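PDB 2P2W: citrate synthase from Thermotoga maritima, which probably catalyses the condensation of acetyl-CoA with oxaloacetate and water to give citrate and CoA in the tricarboxylic acid cycle. Local coordinates for residues K264-E269 with S304-E309; R164-A169 with L310-N315. All coordinates share one frame; numbering follows the deposited sequence.

Contact 1: residues K264-E269 with S304-E309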
ATOM      1  N   LYS A 264      -1.132  29.746   6.428  1.00 17.76           N
ATOM      2  CA  LYS A 264      -1.975  30.618   7.236  1.00 18.96           C
ATOM      3  C   LYS A 264      -1.812  32.047   6.721  1.00 19.03           C
ATOM      4  O   LYS A 264      -2.779  32.807   6.648  1.00 18.22           O
ATOM      5  CB  LYS A 264      -1.584  30.560   8.716  1.00 18.67           C
ATOM      6  CG  LYS A 264      -2.542  31.341   9.605  1.00 19.98           C
ATOM      7  CD  LYS A 264      -2.097  31.358  11.057  1.00 20.82           C
ATOM      8  CE  LYS A 264      -3.095  32.132  11.910  1.00 23.23           C
ATOM      9  NZ  LYS A 264      -2.634  32.233  13.320  1.00 24.65           N
ATOM     10  N   ARG A 265      -0.585  32.405   6.348  1.00 19.92           N
ATOM     11  CA  ARG A 265      -0.318  33.741   5.834  1.00 20.95           C
ATOM     12  C   ARG A 265      -1.011  33.927   4.486  1.00 21.70           C
ATOM     13  O   ARG A 265      -1.548  34.996   4.194  1.00 21.67           O
ATOM     14  CB  ARG A 265       1.190  33.972   5.684  1.00 22.60           C
ATOM     15  CG  ARG A 265       1.537  35.377   5.204  1.00 25.06           C
ATOM     16  CD  ARG A 265       3.037  35.667   5.250  1.00 27.40           C
ATOM     17  NE  ARG A 265       3.804  34.800   4.360  1.00 29.81           N
ATOM     18  CZ  ARG A 265       4.461  33.710   4.748  1.00 32.64           C
ATOM     19  NH1 ARG A 265       4.453  33.338   6.023  1.00 33.67           N
ATOM     20  NH2 ARG A 265       5.128  32.991   3.856  1.00 33.89           N
ATOM     21  N   VAL A 266      -0.993  32.884   3.664  1.00 21.02           N
ATOM     22  CA  VAL A 266      -1.641  32.936   2.357  1.00 20.47           C
ATOM     23  C   VAL A 266      -3.118  33.278   2.537  1.00 21.45           C
ATOM     24  O   VAL A 266      -3.648  34.178   1.879  1.00 21.72           O
ATOM     25  CB  VAL A 266      -1.525  31.581   1.633  1.00 21.35           C
ATOM     26  CG1 VAL A 266      -2.416  31.565   0.402  1.00 19.99           C
ATOM     27  CG2 VAL A 266      -0.070  31.324   1.250  1.00 21.16           C
ATOM     28  N   LEU A 267      -3.779  32.554   3.433  1.00 19.43           N
ATOM     29  CA  LEU A 267      -5.193  32.786   3.702  1.00 19.40           C
ATOM     30  C   LEU A 267      -5.429  34.174   4.299  1.00 20.65           C
ATOM     31  O   LEU A 267      -6.388  34.860   3.943  1.00 21.47           O
ATOM     32  CB  LEU A 267      -5.725  31.706   4.646  1.00 19.17           C
ATOM     33  CG  LEU A 267      -5.808  30.309   4.017  1.00 19.11           C
ATOM     34  CD1 LEU A 267      -6.038  29.246   5.089  1.00 21.30           C
ATOM     35  CD2 LEU A 267      -6.930  30.296   2.994  1.00 18.71           C
ATOM     36  N   GLN A 268      -4.548  34.589   5.204  1.00 20.55           N
ATOM     37  CA  GLN A 268      -4.678  35.896   5.833  1.00 21.13           C
ATOM     38  C   GLN A 268      -4.604  37.003   4.787  1.00 21.49           C
ATOM     39  O   GLN A 268      -5.309  38.009   4.877  1.00 19.83           O
ATOM     40  CB  GLN A 268      -3.563  36.111   6.860  1.00 22.18           C
ATOM     41  CG  GLN A 268      -3.773  37.344   7.729  1.00 22.13           C
ATOM     42  CD  GLN A 268      -4.964  37.185   8.647  1.00 23.57           C
ATOM     43  OE1 GLN A 268      -4.961  36.329   9.537  1.00 21.14           O
ATOM     44  NE2 GLN A 268      -5.999  37.999   8.432  1.00 22.14           N
ATOM     45  N   GLU A 269      -3.744  36.806   3.793  1.00 21.96           N
ATOM     46  CA  GLU A 269      -3.558  37.798   2.748  1.00 23.72           C
ATOM     47  C   GLU A 269      -4.580  37.736   1.618  1.00 24.26           C
ATOM     48  O   GLU A 269      -4.889  38.763   1.012  1.00 25.42           O
ATOM     49  CB  GLU A 269      -2.142  37.681   2.174  1.00 24.49           C
ATOM     50  CG  GLU A 269      -1.081  38.322   3.060  1.00 29.47           C
ATOM     51  CD  GLU A 269       0.338  37.983   2.641  1.00 31.45           C
ATOM     52  OE1 GLU A 269       0.521  37.403   1.549  1.00 32.96           O
ATOM     53  OE2 GLU A 269       1.274  38.295   3.413  1.00 32.68           O
ATOM     54  N   SER A 304      -6.472  22.572   3.854  1.00 17.78           N
ATOM     55  CA  SER A 304      -7.872  22.247   3.591  1.00 17.68           C
ATOM     56  C   SER A 304      -8.701  23.512   3.377  1.00 18.51           C
ATOM     57  O   SER A 304      -9.534  23.566   2.472  1.00 18.55           O
ATOM     58  CB  SER A 304      -8.470  21.427   4.744  1.00 19.67           C
ATOM     59  OG  SER A 304      -8.539  22.175   5.945  1.00 20.67           O
ATOM     60  N   VAL A 305      -8.471  24.531   4.201  1.00 16.87           N
ATOM     61  CA  VAL A 305      -9.217  25.780   4.058  1.00 17.16           C
ATOM     62  C   VAL A 305      -8.882  26.447   2.721  1.00 17.43           C
ATOM     63  O   VAL A 305      -9.769  26.952   2.030  1.00 18.53           O
ATOM     64  CB  VAL A 305      -8.921  26.753   5.232  1.00 17.18           C
ATOM     65  CG1 VAL A 305      -9.626  28.089   4.998  1.00 17.35           C
ATOM     66  CG2 VAL A 305      -9.418  26.140   6.543  1.00 16.47           C
ATOM     67  N   LEU A 306      -7.607  26.435   2.344  1.00 17.34           N
ATOM     68  CA  LEU A 306      -7.210  27.030   1.073  1.00 17.08           C
ATOM     69  C   LEU A 306      -7.873  26.302  -0.096  1.00 17.74           C
ATOM     70  O   LEU A 306      -8.439  26.938  -0.989  1.00 17.14           O
ATOM     71  CB  LEU A 306      -5.686  26.993   0.900  1.00 16.31           C
ATOM     72  CG  LEU A 306      -5.171  27.532  -0.444  1.00 18.44           C
ATOM     73  CD1 LEU A 306      -5.588  28.988  -0.595  1.00 18.37           C
ATOM     74  CD2 LEU A 306      -3.652  27.403  -0.531  1.00 17.38           C
ATOM     75  N   PHE A 307      -7.807  24.971  -0.095  1.00 17.95           N
ATOM     76  CA  PHE A 307      -8.405  24.194  -1.176  1.00 18.16           C
ATOM     77  C   PHE A 307      -9.897  24.484  -1.297  1.00 19.56           C
ATOM     78  O   PHE A 307     -10.440  24.567  -2.403  1.00 19.08           O
ATOM     79  CB  PHE A 307      -8.181  22.692  -0.956  1.00 19.46           C
ATOM     80  CG  PHE A 307      -6.733  22.278  -1.016  1.00 18.60           C
ATOM     81  CD1 PHE A 307      -5.822  22.983  -1.798  1.00 19.16           C
ATOM     82  CD2 PHE A 307      -6.288  21.163  -0.313  1.00 18.53           C
ATOM     83  CE1 PHE A 307      -4.486  22.582  -1.880  1.00 19.49           C
ATOM     84  CE2 PHE A 307      -4.958  20.756  -0.389  1.00 18.84           C
ATOM     85  CZ  PHE A 307      -4.058  21.466  -1.174  1.00 18.42           C
ATOM     86  N   GLU A 308     -10.560  24.628  -0.156  1.00 18.12           N
ATOM     87  CA  GLU A 308     -11.986  24.931  -0.153  1.00 18.50           C
ATOM     88  C   GLU A 308     -12.217  26.294  -0.803  1.00 19.17           C
ATOM     89  O   GLU A 308     -13.055  26.432  -1.696  1.00 18.70           O
ATOM     90  CB  GLU A 308     -12.529  24.958   1.281  1.00 19.78           C
ATOM     91  CG  GLU A 308     -13.963  25.484   1.393  1.00 20.87           C
ATOM     92  CD  GLU A 308     -15.002  24.380   1.517  1.00 23.89           C
ATOM     93  OE1 GLU A 308     -14.694  23.215   1.179  1.00 23.43           O
ATOM     94  OE2 GLU A 308     -16.135  24.687   1.946  1.00 23.11           O
ATOM     95  N   GLU A 309     -11.470  27.300  -0.353  1.00 19.05           N
ATOM     96  CA  GLU A 309     -11.634  28.652  -0.889  1.00 19.45           C
ATOM     97  C   GLU A 309     -11.262  28.735  -2.372  1.00 21.49           C
ATOM     98  O   GLU A 309     -11.716  29.616  -3.095  1.00 18.97           O
ATOM     99  CB  GLU A 309     -10.798  29.651  -0.069  1.00 20.62           C
ATOM    100  CG  GLU A 309     -11.238  29.786   1.407  1.00 20.95           C
ATOM    101  CD  GLU A 309     -12.701  30.185   1.541  1.00 24.01           C
ATOM    102  OE1 GLU A 309     -13.210  30.897   0.685  1.00 22.97           O
ATOM    103  OE2 GLU A 309     -13.309  29.808   2.544  1.00 21.30           O
TER
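L267 has CG anti to its carbonyl carbon (chi1 -69°), and this points its two methyls at helix 299-309. On the facing helix, V305 turns CG1 anti to its backbone N (chi1 176°) to meet them. The two methyls of L267 have different work. L267 CD1 sits against V305 and lies 3.8 Å from V305 CG1. L267 CD2 reaches the helix backbone, 3.8 Å from L306 CA. It also touches the L306 side chain, with L267 CD2 4.0 Å from L306 CD1. The leucine is thus wedged at the junction of two successive residues. V266 adds a looser contact, V266 CG1 lying 4.2 Å from L306 CD1. All four touching residues are buried, and the contact is wholly apolar. An alanine in place of L267 would probably open a gap beside V305 and lose the methyl that packs on L306 CA. F277 of helix 275-289 also packs on L267, while L222 of helix 214-225 packs on V305. The segment axes come within 10.1 Å at a crossing angle of 38°. This is packing of helices 258-270 and 299-309 in the mainly helical citrate synthase fold; the second helix also carries D300, a predicted active-site residue.

Contact 2: residues R164-A169 with L310-N315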
ATOM      1  N   ARG A 164      -1.305  30.699  -8.483  1.00 23.08           N
ATOM      2  CA  ARG A 164      -0.050  30.884  -7.757  1.00 23.68           C
ATOM      3  C   ARG A 164      -0.125  30.331  -6.328  1.00 21.33           C
ATOM      4  O   ARG A 164       0.824  29.765  -5.801  1.00 19.33           O
ATOM      5  CB  ARG A 164       0.266  32.379  -7.720  1.00 27.02           C
ATOM      6  CG  ARG A 164       0.570  32.944  -9.108  1.00 33.37           C
ATOM      7  CD  ARG A 164       1.133  34.368  -9.036  1.00 39.01           C
ATOM      8  NE  ARG A 164       1.257  34.942 -10.380  1.00 44.68           N
ATOM      9  CZ  ARG A 164       2.419  34.748 -11.028  1.00 47.18           C
ATOM     10  NH1 ARG A 164       3.391  34.057 -10.458  1.00 47.15           N
ATOM     11  NH2 ARG A 164       2.585  35.255 -12.253  1.00 49.05           N
ATOM     12  N   LEU A 165      -1.275  30.532  -5.689  1.00 20.95           N
ATOM     13  CA  LEU A 165      -1.472  30.078  -4.316  1.00 19.78           C
ATOM     14  C   LEU A 165      -1.492  28.548  -4.286  1.00 20.59           C
ATOM     15  O   LEU A 165      -0.905  27.924  -3.398  1.00 19.53           O
ATOM     16  CB  LEU A 165      -2.783  30.642  -3.759  1.00 21.80           C
ATOM     17  CG  LEU A 165      -2.973  32.159  -3.919  1.00 24.05           C
ATOM     18  CD1 LEU A 165      -4.270  32.583  -3.238  1.00 24.42           C
ATOM     19  CD2 LEU A 165      -1.778  32.905  -3.334  1.00 23.06           C
ATOM     20  N   LEU A 166      -2.169  27.946  -5.260  1.00 19.03           N
ATOM     21  CA  LEU A 166      -2.244  26.492  -5.349  1.00 20.00           C
ATOM     22  C   LEU A 166      -0.855  25.908  -5.592  1.00 19.98           C
ATOM     23  O   LEU A 166      -0.497  24.884  -5.014  1.00 21.16           O
ATOM     24  CB  LEU A 166      -3.185  26.068  -6.484  1.00 19.19           C
ATOM     25  CG  LEU A 166      -3.280  24.558  -6.746  1.00 20.54           C
ATOM     26  CD1 LEU A 166      -3.715  23.846  -5.477  1.00 20.41           C
ATOM     27  CD2 LEU A 166      -4.265  24.282  -7.875  1.00 19.93           C
ATOM     28  N   GLU A 167      -0.070  26.565  -6.443  1.00 19.53           N
ATOM     29  CA  GLU A 167       1.276  26.088  -6.742  1.00 19.16           C
ATOM     30  C   GLU A 167       2.155  26.110  -5.484  1.00 19.03           C
ATOM     31  O   GLU A 167       2.895  25.158  -5.219  1.00 17.26           O
ATOM     32  CB  GLU A 167       1.900  26.939  -7.855  1.00 20.42           C
ATOM     33  CG  GLU A 167       3.298  26.505  -8.271  1.00 21.23           C
ATOM     34  CD  GLU A 167       3.500  26.579  -9.776  1.00 25.45           C
ATOM     35  OE1 GLU A 167       3.043  27.566 -10.393  1.00 25.36           O
ATOM     36  OE2 GLU A 167       4.120  25.656 -10.343  1.00 22.59           O
ATOM     37  N   SER A 168       2.076  27.192  -4.710  1.00 17.57           N
ATOM     38  CA  SER A 168       2.857  27.282  -3.477  1.00 18.23           C
ATOM     39  C   SER A 168       2.452  26.136  -2.550  1.00 18.52           C
ATOM     40  O   SER A 168       3.299  25.513  -1.910  1.00 18.93           O
ATOM     41  CB  SER A 168       2.610  28.620  -2.767  1.00 19.71           C
ATOM     42  OG  SER A 168       3.182  29.699  -3.481  1.00 20.05           O
ATOM     43  N   ALA A 169       1.152  25.860  -2.486  1.00 18.10           N
ATOM     44  CA  ALA A 169       0.639  24.784  -1.639  1.00 17.90           C
ATOM     45  C   ALA A 169       1.208  23.431  -2.054  1.00 18.10           C
ATOM     46  O   ALA A 169       1.627  22.639  -1.205  1.00 18.48           O
ATOM     47  CB  ALA A 169      -0.885  24.751  -1.697  1.00 17.29           C
ATOM     48  N   LEU A 310     -10.382  27.810  -2.826  1.00 20.15           N
ATOM     49  CA  LEU A 310      -9.988  27.823  -4.243  1.00 21.84           C
ATOM     50  C   LEU A 310     -11.030  27.128  -5.126  1.00 22.38           C
ATOM     51  O   LEU A 310     -10.902  27.062  -6.344  1.00 24.18           O
ATOM     52  CB  LEU A 310      -8.656  27.100  -4.401  1.00 21.69           C
ATOM     53  CG  LEU A 310      -7.462  27.868  -3.863  1.00 22.69           C
ATOM     54  CD1 LEU A 310      -6.147  27.112  -4.142  1.00 22.55           C
ATOM     55  CD2 LEU A 310      -7.314  29.259  -4.497  1.00 23.14           C
ATOM     56  N   GLY A 311     -12.045  26.516  -4.474  1.00 22.01           N
ATOM     57  CA  GLY A 311     -13.163  25.941  -5.243  1.00 21.41           C
ATOM     58  C   GLY A 311     -13.046  24.412  -5.522  1.00 22.45           C
ATOM     59  O   GLY A 311     -13.788  23.906  -6.354  1.00 22.44           O
ATOM     60  N   PHE A 312     -12.158  23.687  -4.846  1.00 20.71           N
ATOM     61  CA  PHE A 312     -12.040  22.249  -5.071  1.00 21.33           C
ATOM     62  C   PHE A 312     -12.972  21.441  -4.172  1.00 22.20           C
ATOM     63  O   PHE A 312     -13.250  21.838  -3.041  1.00 21.62           O
ATOM     64  CB  PHE A 312     -10.600  21.782  -4.836  1.00 21.16           C
ATOM     65  CG  PHE A 312      -9.627  22.282  -5.860  1.00 20.02           C
ATOM     66  CD1 PHE A 312      -9.404  21.560  -7.026  1.00 22.11           C
ATOM     67  CD2 PHE A 312      -8.958  23.486  -5.678  1.00 22.01           C
ATOM     68  CE1 PHE A 312      -8.527  22.031  -8.004  1.00 21.90           C
ATOM     69  CE2 PHE A 312      -8.074  23.969  -6.652  1.00 22.79           C
ATOM     70  CZ  PHE A 312      -7.862  23.237  -7.816  1.00 20.90           C
ATOM     71  N   PRO A 313     -13.471  20.295  -4.672  1.00 22.50           N
ATOM     72  CA  PRO A 313     -14.371  19.426  -3.905  1.00 22.74           C
ATOM     73  C   PRO A 313     -13.615  18.855  -2.705  1.00 21.56           C
ATOM     74  O   PRO A 313     -12.447  18.491  -2.825  1.00 19.50           O
ATOM     75  CB  PRO A 313     -14.737  18.324  -4.900  1.00 23.16           C
ATOM     76  CG  PRO A 313     -14.065  18.512  -6.221  1.00 24.18           C
ATOM     77  CD  PRO A 313     -13.247  19.755  -6.023  1.00 22.16           C
ATOM     78  N   ARG A 314     -14.283  18.763  -1.563  1.00 20.61           N
ATOM     79  CA  ARG A 314     -13.660  18.251  -0.345  1.00 20.91           C
ATOM     80  C   ARG A 314     -13.094  16.831  -0.498  1.00 21.24           C
ATOM     81  O   ARG A 314     -12.084  16.472   0.096  1.00 20.60           O
ATOM     82  CB  ARG A 314     -14.689  18.308   0.785  1.00 21.53           C
ATOM     83  CG  ARG A 314     -15.067  19.751   1.118  1.00 21.41           C
ATOM     84  CD  ARG A 314     -15.981  19.870   2.343  1.00 21.05           C
ATOM     85  NE  ARG A 314     -16.178  21.288   2.668  1.00 20.55           N
ATOM     86  CZ  ARG A 314     -16.932  21.597   3.738  1.00 20.18           C
ATOM     87  NH1 ARG A 314     -17.482  20.642   4.467  1.00 18.11           N
ATOM     88  NH2 ARG A 314     -17.106  22.880   4.070  1.00 20.74           N
ATOM     89  N   ASN A 315     -13.789  15.990  -1.289  1.00 20.87           N
ATOM     90  CA  ASN A 315     -13.305  14.619  -1.425  1.00 21.53           C
ATOM     91  C   ASN A 315     -12.140  14.496  -2.420  1.00 20.40           C
ATOM     92  O   ASN A 315     -11.732  13.409  -2.819  1.00 20.49           O
ATOM     93  CB  ASN A 315     -14.473  13.685  -1.777  1.00 23.03           C
ATOM     94  CG  ASN A 315     -14.928  13.900  -3.197  1.00 24.44           C
ATOM     95  OD1 ASN A 315     -14.850  14.992  -3.749  1.00 25.39           O
ATOM     96  ND2 ASN A 315     -15.456  12.814  -3.788  1.00 28.12           N
TER
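In the loop that carries L310 and F312 to L166, R314 NE forms a salt bridge with E308 OE1 of helix 299-309. NH2 of the same guanidinium group pairs with E223 of helix 214-225, so two carboxylates hold it and tie the loop to two helices. A further tie is the probable hydrogen bond from F312 N to F307 O. It belongs to a Schellman motif that ends helix 299-309, with G311 at positive phi (97°). A side chain on G311 would be pressed against the carbonyl O of L310. L310 and F312, on either side of G311 in the chain, both point toward helix 163-173. There they meet one residue, L166. Its CG stands anti to the backbone N (chi1 176°), and L166 CD2 lies 3.7 Å from F312 CZ. The methyl approaches the ring obliquely, and the two side chains cross at about a right angle. L310 CD1 takes the base of the same leucine, 3.9 Å from L166 CB. F156 packs edge-to-face with F312, and M155 and V148 of helix 147-156 touch F312 and L166 respectively.

Contact 1 and contact 2 lie about 9 Å apart, centre to centre, on the same side of the chain's centre. Helix 299-309 joins them: its last residues serve contact 1, and the loop that follows serves contact 2. Along the chain the order is 164-169, 264-269, 304-309, 310-315, so contact 1 is nested within the loop closed by contact 2. The two also touch directly. F307 CE1 lies 3.9 Å from L166 CD1, and V266 packs on L165. Helices 163-173, 258-270 and 299-309 thus pack on one another. They bring together parts of the chain far apart in sequence; contact 2 lies away from the predicted active-site residues.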